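Side-chain contact in tyrosinase (Burkholderia thailandensis, PDB 5ZRD), which probably oxidises phenols to catechols at a pair of copper ions, as a tyrosinase that makes catechol derivatives efficiently at acidic pH: residues T257-W262 / G268-V273. Residues are numbered along the deposited sequence; the frame is centred on the assembly and turned at random.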
ATOM      1  N   THR A 257       5.932 -11.758  28.353  1.00 23.76           N
ATOM      2  CA  THR A 257       7.101 -11.136  27.692  1.00 25.03           C
ATOM      3  C   THR A 257       8.061 -10.620  28.777  1.00 27.43           C
ATOM      4  O   THR A 257       9.287 -10.895  28.755  1.00 28.77           O
ATOM      5  CB  THR A 257       6.701  -9.982  26.753  1.00 26.84           C
ATOM      6  OG1 THR A 257       5.651 -10.405  25.882  1.00 26.47           O
ATOM      7  CG2 THR A 257       7.846  -9.454  25.919  1.00 26.09           C
ATOM      8  N   SER A 258       7.513  -9.855  29.712  1.00 27.56           N
ATOM      9  CA  SER A 258       8.330  -9.296  30.795  1.00 26.74           C
ATOM     10  C   SER A 258       9.018 -10.430  31.577  1.00 25.48           C
ATOM     11  O   SER A 258      10.204 -10.370  31.844  1.00 23.77           O
ATOM     12  CB  SER A 258       7.515  -8.387  31.706  1.00 27.06           C
ATOM     13  OG  SER A 258       6.889  -7.327  30.967  1.00 26.38           O
ATOM     14  N   ALA A 259       8.287 -11.475  31.907  1.00 24.28           N
ATOM     15  CA  ALA A 259       8.822 -12.525  32.759  1.00 25.20           C
ATOM     16  C   ALA A 259       9.975 -13.249  32.029  1.00 26.04           C
ATOM     17  O   ALA A 259      10.997 -13.531  32.597  1.00 26.79           O
ATOM     18  CB  ALA A 259       7.690 -13.458  33.149  1.00 23.68           C
ATOM     19  N   SER A 260       9.819 -13.492  30.739  1.00 28.63           N
ATOM     20  CA  SER A 260      10.822 -14.222  29.963  1.00 31.84           C
ATOM     21  C   SER A 260      12.164 -13.477  30.004  1.00 30.90           C
ATOM     22  O   SER A 260      13.250 -14.103  30.278  1.00 29.90           O
ATOM     23  CB  SER A 260      10.349 -14.468  28.557  1.00 29.90           C
ATOM     24  OG  SER A 260      11.405 -14.928  27.733  1.00 34.12           O
ATOM     25  N   VAL A 261      12.098 -12.169  29.773  1.00 28.62           N
ATOM     26  CA  VAL A 261      13.309 -11.364  29.719  1.00 30.48           C
ATOM     27  C   VAL A 261      13.914 -11.275  31.134  1.00 28.50           C
ATOM     28  O   VAL A 261      15.159 -11.391  31.330  1.00 27.25           O
ATOM     29  CB  VAL A 261      13.066  -9.981  29.072  1.00 37.80           C
ATOM     30  CG1 VAL A 261      14.322  -9.109  29.074  1.00 39.98           C
ATOM     31  CG2 VAL A 261      12.554 -10.123  27.645  1.00 42.22           C
ATOM     32  N   TRP A 262      13.063 -11.098  32.129  1.00 28.17           N
ATOM     33  CA  TRP A 262      13.519 -11.137  33.526  1.00 29.37           C
ATOM     34  C   TRP A 262      14.240 -12.467  33.805  1.00 28.04           C
ATOM     35  O   TRP A 262      15.302 -12.500  34.443  1.00 28.14           O
ATOM     36  CB  TRP A 262      12.344 -10.932  34.494  1.00 27.80           C
ATOM     37  CG  TRP A 262      12.750 -10.853  35.938  1.00 29.91           C
ATOM     38  CD1 TRP A 262      12.928 -11.900  36.805  1.00 30.81           C
ATOM     39  CD2 TRP A 262      13.008  -9.663  36.693  1.00 26.61           C
ATOM     40  NE1 TRP A 262      13.301 -11.440  38.032  1.00 30.47           N
ATOM     41  CE2 TRP A 262      13.338 -10.070  38.000  1.00 31.87           C
ATOM     42  CE3 TRP A 262      12.970  -8.301  36.397  1.00 30.95           C
ATOM     43  CZ2 TRP A 262      13.666  -9.158  39.007  1.00 31.52           C
ATOM     44  CZ3 TRP A 262      13.303  -7.399  37.388  1.00 31.57           C
ATOM     45  CH2 TRP A 262      13.632  -7.823  38.677  1.00 29.41           C
ATOM     46  N   GLY A 268      17.142 -17.664  39.038  1.00 40.14           N
ATOM     47  CA  GLY A 268      15.835 -18.188  39.408  1.00 35.14           C
ATOM     48  C   GLY A 268      14.833 -18.034  38.282  1.00 36.58           C
ATOM     49  O   GLY A 268      15.193 -17.611  37.161  1.00 32.29           O
ATOM     50  N   LEU A 269      13.576 -18.329  38.607  1.00 32.48           N
ATOM     51  CA  LEU A 269      12.489 -18.389  37.654  1.00 33.88           C
ATOM     52  C   LEU A 269      11.310 -17.633  38.234  1.00 32.77           C
ATOM     53  O   LEU A 269      10.813 -18.021  39.282  1.00 32.40           O
ATOM     54  CB  LEU A 269      12.071 -19.848  37.430  1.00 34.13           C
ATOM     55  CG  LEU A 269      12.867 -20.605  36.369  1.00 38.19           C
ATOM     56  CD1 LEU A 269      12.307 -22.005  36.143  1.00 43.27           C
ATOM     57  CD2 LEU A 269      12.893 -19.845  35.062  1.00 39.27           C
ATOM     58  N   VAL A 270      10.852 -16.589  37.558  1.00 35.97           N
ATOM     59  CA  VAL A 270       9.569 -16.003  37.935  1.00 35.02           C
ATOM     60  C   VAL A 270       8.483 -16.490  36.966  1.00 32.66           C
ATOM     61  O   VAL A 270       8.729 -16.749  35.793  1.00 31.12           O
ATOM     62  CB  VAL A 270       9.619 -14.470  38.028  1.00 38.10           C
ATOM     63  CG1 VAL A 270      10.819 -13.994  38.822  1.00 38.90           C
ATOM     64  CG2 VAL A 270       9.598 -13.818  36.687  1.00 41.61           C
ATOM     65  N   THR A 271       7.279 -16.600  37.499  1.00 33.77           N
ATOM     66  CA  THR A 271       6.120 -17.000  36.750  1.00 32.06           C
ATOM     67  C   THR A 271       5.069 -15.888  36.820  1.00 31.31           C
ATOM     68  O   THR A 271       4.592 -15.593  37.898  1.00 27.32           O
ATOM     69  CB  THR A 271       5.490 -18.282  37.304  1.00 30.79           C
ATOM     70  OG1 THR A 271       6.469 -19.304  37.167  1.00 31.58           O
ATOM     71  CG2 THR A 271       4.221 -18.667  36.566  1.00 30.80           C
ATOM     72  N   PRO A 272       4.695 -15.322  35.673  1.00 29.76           N
ATOM     73  CA  PRO A 272       3.639 -14.351  35.581  1.00 31.69           C
ATOM     74  C   PRO A 272       2.266 -15.016  35.736  1.00 31.68           C
ATOM     75  O   PRO A 272       2.080 -16.209  35.418  1.00 31.20           O
ATOM     76  CB  PRO A 272       3.773 -13.748  34.181  1.00 30.90           C
ATOM     77  CG  PRO A 272       4.371 -14.874  33.349  1.00 28.82           C
ATOM     78  CD  PRO A 272       5.092 -15.762  34.332  1.00 29.31           C
ATOM     79  N   VAL A 273       1.300 -14.250  36.214  1.00 28.30           N
ATOM     80  CA  VAL A 273      -0.030 -14.809  36.352  1.00 27.09           C
ATOM     81  C   VAL A 273      -0.558 -15.234  34.974  1.00 26.95           C
ATOM     82  O   VAL A 273      -1.391 -16.123  34.887  1.00 27.64           O
ATOM     83  CB  VAL A 273      -1.018 -13.846  37.034  1.00 26.26           C
ATOM     84  CG1 VAL A 273      -1.277 -12.583  36.234  1.00 25.15           C
ATOM     85  CG2 VAL A 273      -2.324 -14.571  37.320  1.00 28.36           C
TER
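Ala-259 puts its methyl group against the ring of Pro-272, with CB 3.6 Å from Pro-272 CG and nearly as near to CD. Both residues are buried, and this is the buried end of the contact: with just a methyl on the helix side, the returning chain can come close, the CA atoms of Ala-259 and Pro-272 being 6.2 Å apart. One helical turn further on, the Trp-262 side chain lies roughly perpendicular to that of Val-270. Val-270 CG1 comes obliquely to the five-membered part of the indole, 3.6 Å from Trp-262 CD1 and equally near to NE1. The tryptophan CG is anti to the backbone N (chi1 -175°), which swings the CD1-NE1 side of the pyrrole ring toward the valine. The second methyl, CG2, sits between the two helix residues, 3.8 Å from Trp-262 CD1 and 4.0 Å from Ala-259 CB. In the tyrosinase central domain this is the loop linking two consecutive helices: the chain leaves helix 256-265, doubles back along it and enters helix 274-285, which carries the copper ligands His-277 and His-281. No hydrogen bond joins the two segments; Val-270 N is instead held by Asn-263 OD1, in the last turn of the helix. The Trp-262 end is as close but nearer solvent, for Trp-262 and Val-270 are both only partly buried, although Val-252 of helix 250-254 touches both.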